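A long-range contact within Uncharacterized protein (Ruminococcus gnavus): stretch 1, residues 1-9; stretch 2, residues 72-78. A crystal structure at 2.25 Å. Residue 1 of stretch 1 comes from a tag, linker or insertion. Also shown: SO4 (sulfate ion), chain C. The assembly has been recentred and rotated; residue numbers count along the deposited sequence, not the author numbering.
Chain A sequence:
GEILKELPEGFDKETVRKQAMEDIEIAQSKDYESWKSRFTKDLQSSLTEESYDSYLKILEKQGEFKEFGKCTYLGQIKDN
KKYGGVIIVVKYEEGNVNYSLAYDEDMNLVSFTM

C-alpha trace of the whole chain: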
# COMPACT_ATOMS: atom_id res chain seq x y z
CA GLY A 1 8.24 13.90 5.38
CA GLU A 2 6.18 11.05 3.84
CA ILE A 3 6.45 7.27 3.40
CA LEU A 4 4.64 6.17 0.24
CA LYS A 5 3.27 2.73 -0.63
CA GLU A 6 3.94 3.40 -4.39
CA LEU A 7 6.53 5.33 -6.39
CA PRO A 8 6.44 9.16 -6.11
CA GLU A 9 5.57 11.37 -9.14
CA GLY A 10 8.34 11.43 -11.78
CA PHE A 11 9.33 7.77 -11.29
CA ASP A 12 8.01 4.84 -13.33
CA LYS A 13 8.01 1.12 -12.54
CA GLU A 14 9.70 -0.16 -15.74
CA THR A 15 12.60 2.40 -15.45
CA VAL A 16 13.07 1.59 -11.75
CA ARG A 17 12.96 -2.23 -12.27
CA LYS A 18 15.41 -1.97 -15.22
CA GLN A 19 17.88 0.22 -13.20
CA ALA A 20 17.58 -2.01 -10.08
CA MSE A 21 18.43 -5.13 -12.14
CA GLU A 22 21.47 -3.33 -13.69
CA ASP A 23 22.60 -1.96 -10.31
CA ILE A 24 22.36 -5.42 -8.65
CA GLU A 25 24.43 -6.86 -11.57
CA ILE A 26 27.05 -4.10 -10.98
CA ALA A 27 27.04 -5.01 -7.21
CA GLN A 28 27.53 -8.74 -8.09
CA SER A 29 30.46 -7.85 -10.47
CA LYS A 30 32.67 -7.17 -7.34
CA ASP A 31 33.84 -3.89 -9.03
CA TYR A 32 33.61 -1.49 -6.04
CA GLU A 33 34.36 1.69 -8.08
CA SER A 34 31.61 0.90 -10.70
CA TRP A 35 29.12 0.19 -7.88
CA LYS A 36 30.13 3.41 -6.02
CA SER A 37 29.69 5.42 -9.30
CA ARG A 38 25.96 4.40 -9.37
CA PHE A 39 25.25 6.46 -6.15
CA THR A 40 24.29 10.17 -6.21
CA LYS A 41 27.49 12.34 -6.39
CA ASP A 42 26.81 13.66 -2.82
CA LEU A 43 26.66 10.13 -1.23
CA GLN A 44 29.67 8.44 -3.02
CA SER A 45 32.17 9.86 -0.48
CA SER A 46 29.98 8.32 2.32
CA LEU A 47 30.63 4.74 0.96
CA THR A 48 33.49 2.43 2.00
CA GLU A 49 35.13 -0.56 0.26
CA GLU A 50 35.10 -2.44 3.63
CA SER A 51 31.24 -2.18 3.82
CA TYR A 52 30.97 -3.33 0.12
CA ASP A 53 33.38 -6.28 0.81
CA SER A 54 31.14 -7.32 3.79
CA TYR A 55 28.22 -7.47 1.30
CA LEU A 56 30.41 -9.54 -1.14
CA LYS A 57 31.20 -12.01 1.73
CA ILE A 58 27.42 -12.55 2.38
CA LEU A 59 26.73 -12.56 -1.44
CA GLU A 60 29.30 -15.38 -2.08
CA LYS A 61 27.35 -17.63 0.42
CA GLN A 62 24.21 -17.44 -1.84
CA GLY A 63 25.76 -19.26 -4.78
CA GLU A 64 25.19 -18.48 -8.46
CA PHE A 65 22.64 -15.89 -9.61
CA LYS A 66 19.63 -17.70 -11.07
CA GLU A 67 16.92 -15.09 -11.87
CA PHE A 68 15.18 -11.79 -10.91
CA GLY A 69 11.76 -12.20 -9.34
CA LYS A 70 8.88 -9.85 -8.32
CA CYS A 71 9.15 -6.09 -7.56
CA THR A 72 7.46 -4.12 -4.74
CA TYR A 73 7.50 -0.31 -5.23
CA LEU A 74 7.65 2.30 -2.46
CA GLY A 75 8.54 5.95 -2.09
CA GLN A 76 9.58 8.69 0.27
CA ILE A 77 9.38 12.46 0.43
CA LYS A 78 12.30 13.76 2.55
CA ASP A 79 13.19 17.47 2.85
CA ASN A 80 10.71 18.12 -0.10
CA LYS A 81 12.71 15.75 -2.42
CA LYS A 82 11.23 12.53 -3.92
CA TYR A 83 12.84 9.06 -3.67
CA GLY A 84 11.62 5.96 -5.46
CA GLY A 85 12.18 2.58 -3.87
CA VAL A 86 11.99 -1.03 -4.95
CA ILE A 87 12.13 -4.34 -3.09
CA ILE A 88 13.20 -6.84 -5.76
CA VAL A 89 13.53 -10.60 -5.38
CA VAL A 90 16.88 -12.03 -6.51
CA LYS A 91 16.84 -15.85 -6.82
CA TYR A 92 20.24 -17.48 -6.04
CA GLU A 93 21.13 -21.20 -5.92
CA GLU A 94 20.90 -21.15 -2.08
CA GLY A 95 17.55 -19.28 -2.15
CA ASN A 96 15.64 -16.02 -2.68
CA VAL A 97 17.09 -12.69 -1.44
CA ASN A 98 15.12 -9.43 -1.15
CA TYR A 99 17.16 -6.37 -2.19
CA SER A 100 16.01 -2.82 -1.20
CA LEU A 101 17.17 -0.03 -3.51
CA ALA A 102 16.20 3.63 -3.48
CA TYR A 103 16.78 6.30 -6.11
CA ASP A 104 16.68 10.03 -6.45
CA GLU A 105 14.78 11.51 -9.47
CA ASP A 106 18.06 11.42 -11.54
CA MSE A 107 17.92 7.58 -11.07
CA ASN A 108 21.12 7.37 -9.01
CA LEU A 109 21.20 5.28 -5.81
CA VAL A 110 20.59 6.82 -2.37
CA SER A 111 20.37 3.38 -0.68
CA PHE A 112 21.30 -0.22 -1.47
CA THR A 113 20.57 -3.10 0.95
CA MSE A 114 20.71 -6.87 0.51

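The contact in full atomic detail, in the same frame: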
# COMPACT_ATOMS: atom_id res chain seq x y z
N GLY A 1 7.98 14.91 6.39
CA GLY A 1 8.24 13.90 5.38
C GLY A 1 7.07 12.97 5.14
O GLY A 1 6.04 13.08 5.81
N GLU A 2 7.21 12.05 4.17
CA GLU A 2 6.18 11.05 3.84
C GLU A 2 6.78 9.72 3.43
O GLU A 2 7.76 9.67 2.70
CB GLU A 2 5.29 11.54 2.67
CG GLU A 2 4.32 12.66 2.96
CD GLU A 2 3.73 13.25 1.69
OE1 GLU A 2 2.86 12.60 1.07
OE2 GLU A 2 4.14 14.38 1.32
N ILE A 3 6.14 8.63 3.84
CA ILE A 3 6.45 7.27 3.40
C ILE A 3 5.32 6.93 2.47
O ILE A 3 4.14 7.09 2.84
CB ILE A 3 6.63 6.24 4.53
CG1 ILE A 3 7.65 6.72 5.58
CG2 ILE A 3 7.01 4.85 3.90
CD1 ILE A 3 9.14 6.75 5.13
N LEU A 4 5.66 6.47 1.26
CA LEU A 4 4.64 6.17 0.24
C LEU A 4 4.63 4.69 -0.07
O LEU A 4 5.68 4.05 -0.10
CB LEU A 4 4.88 6.99 -1.06
CG LEU A 4 5.04 8.52 -0.95
CD1 LEU A 4 5.36 9.13 -2.33
CD2 LEU A 4 3.78 9.18 -0.36
N LYS A 5 3.44 4.15 -0.30
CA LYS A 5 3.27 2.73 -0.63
C LYS A 5 3.14 2.56 -2.17
O LYS A 5 2.52 1.61 -2.66
CB LYS A 5 2.13 2.12 0.15
CG LYS A 5 2.55 1.75 1.58
CD LYS A 5 1.38 1.36 2.47
CE LYS A 5 1.87 1.24 3.89
NZ LYS A 5 0.90 0.51 4.75
N GLU A 6 3.80 3.43 -2.91
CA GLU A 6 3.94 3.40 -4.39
C GLU A 6 5.07 4.33 -4.75
O GLU A 6 5.56 5.03 -3.87
CB GLU A 6 2.63 3.80 -5.14
CG GLU A 6 2.18 5.25 -4.88
CD GLU A 6 1.42 5.44 -3.58
OE1 GLU A 6 0.52 4.62 -3.28
OE2 GLU A 6 1.74 6.41 -2.85
N LEU A 7 5.47 4.38 -6.01
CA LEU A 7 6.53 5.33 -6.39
C LEU A 7 6.01 6.77 -6.32
O LEU A 7 4.86 7.01 -6.70
CB LEU A 7 7.03 5.06 -7.82
CG LEU A 7 7.80 3.75 -8.06
CD1 LEU A 7 7.83 3.43 -9.59
CD2 LEU A 7 9.20 3.77 -7.40
N PRO A 8 6.87 7.76 -6.00
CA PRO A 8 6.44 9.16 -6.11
C PRO A 8 6.26 9.59 -7.57
O PRO A 8 6.67 8.88 -8.49
CB PRO A 8 7.62 9.94 -5.51
CG PRO A 8 8.44 8.93 -4.76
CD PRO A 8 8.27 7.66 -5.56
N GLU A 9 5.69 10.79 -7.79
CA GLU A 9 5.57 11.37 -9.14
C GLU A 9 6.96 11.52 -9.75
O GLU A 9 7.90 11.85 -9.04
CB GLU A 9 4.88 12.75 -9.08
N THR A 72 8.37 -4.88 -5.61
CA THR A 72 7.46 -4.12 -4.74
C THR A 72 7.96 -2.68 -4.73
O THR A 72 9.10 -2.46 -4.36
CB THR A 72 7.41 -4.71 -3.31
OG1 THR A 72 7.09 -6.09 -3.37
CG2 THR A 72 6.46 -3.96 -2.42
N TYR A 73 7.12 -1.72 -5.10
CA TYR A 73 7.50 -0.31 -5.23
C TYR A 73 7.05 0.52 -4.04
O TYR A 73 5.94 0.36 -3.55
CB TYR A 73 6.94 0.27 -6.55
CG TYR A 73 7.44 -0.49 -7.76
CD1 TYR A 73 8.68 -0.19 -8.33
CD2 TYR A 73 6.71 -1.55 -8.30
CE1 TYR A 73 9.17 -0.91 -9.42
CE2 TYR A 73 7.19 -2.28 -9.39
CZ TYR A 73 8.42 -1.94 -9.96
OH TYR A 73 8.93 -2.65 -11.03
N LEU A 74 7.92 1.42 -3.60
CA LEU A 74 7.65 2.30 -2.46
C LEU A 74 8.24 3.65 -2.76
O LEU A 74 8.88 3.85 -3.80
CB LEU A 74 8.26 1.72 -1.16
CG LEU A 74 7.78 0.33 -0.68
CD1 LEU A 74 8.70 -0.21 0.41
CD2 LEU A 74 6.39 0.43 -0.06
N GLY A 75 8.02 4.60 -1.88
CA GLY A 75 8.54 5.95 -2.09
C GLY A 75 8.70 6.69 -0.79
O GLY A 75 8.27 6.23 0.28
N GLN A 76 9.35 7.82 -0.88
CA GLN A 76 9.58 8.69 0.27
C GLN A 76 9.74 10.13 -0.18
O GLN A 76 10.37 10.39 -1.21
CB GLN A 76 10.84 8.23 1.04
CG GLN A 76 11.04 9.01 2.35
CD GLN A 76 12.27 8.61 3.15
OE1 GLN A 76 13.02 7.72 2.79
NE2 GLN A 76 12.50 9.26 4.28
N ILE A 77 9.20 11.04 0.60
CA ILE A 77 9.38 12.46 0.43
C ILE A 77 10.16 12.90 1.67
O ILE A 77 9.72 12.66 2.79
CB ILE A 77 8.09 13.26 0.13
CG1 ILE A 77 7.54 12.82 -1.25
CG2 ILE A 77 8.42 14.77 0.11
CD1 ILE A 77 6.13 13.05 -1.48
N LYS A 78 11.41 13.35 1.45
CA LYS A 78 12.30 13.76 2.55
C LYS A 78 12.92 15.10 2.19
O LYS A 78 13.50 15.24 1.11
CB LYS A 78 13.37 12.68 2.80
CG LYS A 78 14.28 12.95 3.99
CD LYS A 78 15.53 12.07 3.86
CE LYS A 78 16.68 12.50 4.74
NZ LYS A 78 17.98 11.97 4.25
S SO4 C . 11.42 15.99 6.68
O1 SO4 C . 12.71 16.03 7.33
O2 SO4 C . 11.54 15.04 5.58
O3 SO4 C . 10.40 15.51 7.62
O4 SO4 C . 11.01 17.28 6.15

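Residues 2-4 form a short β-strand that runs antiparallel to strand 72-78, with an angle of 167° between their N-to-C directions and a closest approach of 4.5 Å between their axes. Two hydrogen-bonded pairs set the register. In the first, Glu2 N donates to Ile77 O (2.9 Å) and Ile77 N returns a bond to Glu2 O (2.9 Å); in the second, Leu4 N donates to Gly75 O (2.8 Å) and Gly75 N to Leu4 O (3.0 Å). Between them lies the non-hydrogen-bonded pair Ile3-Gln76; here Glu2 O, which already accepts from Ile77 N, also receives a CA-H...O contact from Gln76 CA (3.2 Å).

Beyond Leu4 the chain leaves the ladder but stays near its partner. Glu6 O lies 3.2 Å from Gly75 N, yet the angle is too poor for a hydrogen bond. The absence of a side chain at Gly75 matters here: a CB in the ideal position would clash with Glu6 O and with Pro8 CD, whose actual distance to Gly75 CA is 3.9 Å.

The side chains of Glu2, Leu4 and Ile77 share one face of the sheet. Leu4 CD1 meets Ile77 CD1 at 4.1 Å, an apolar contact, while Glu2 OE2 approaches Ile77 CD1 to 3.7 Å without a polar partner in this strand. On the other face, Ile3 CD1 packs against the aliphatic part of Gln76, 4.1 Å from its CG. Farther along, Leu7 CG lies 3.9 Å from Tyr73 CB, extending the apolar packing past the strand pairing, and Leu74 CD2 reaches Lys5 CA at 3.9 Å.

At the opposite end, the tag-derived Gly1 donates from its N to O3 of a sulfate ion (2.8 Å), probably acquired from the crystallisation liquor.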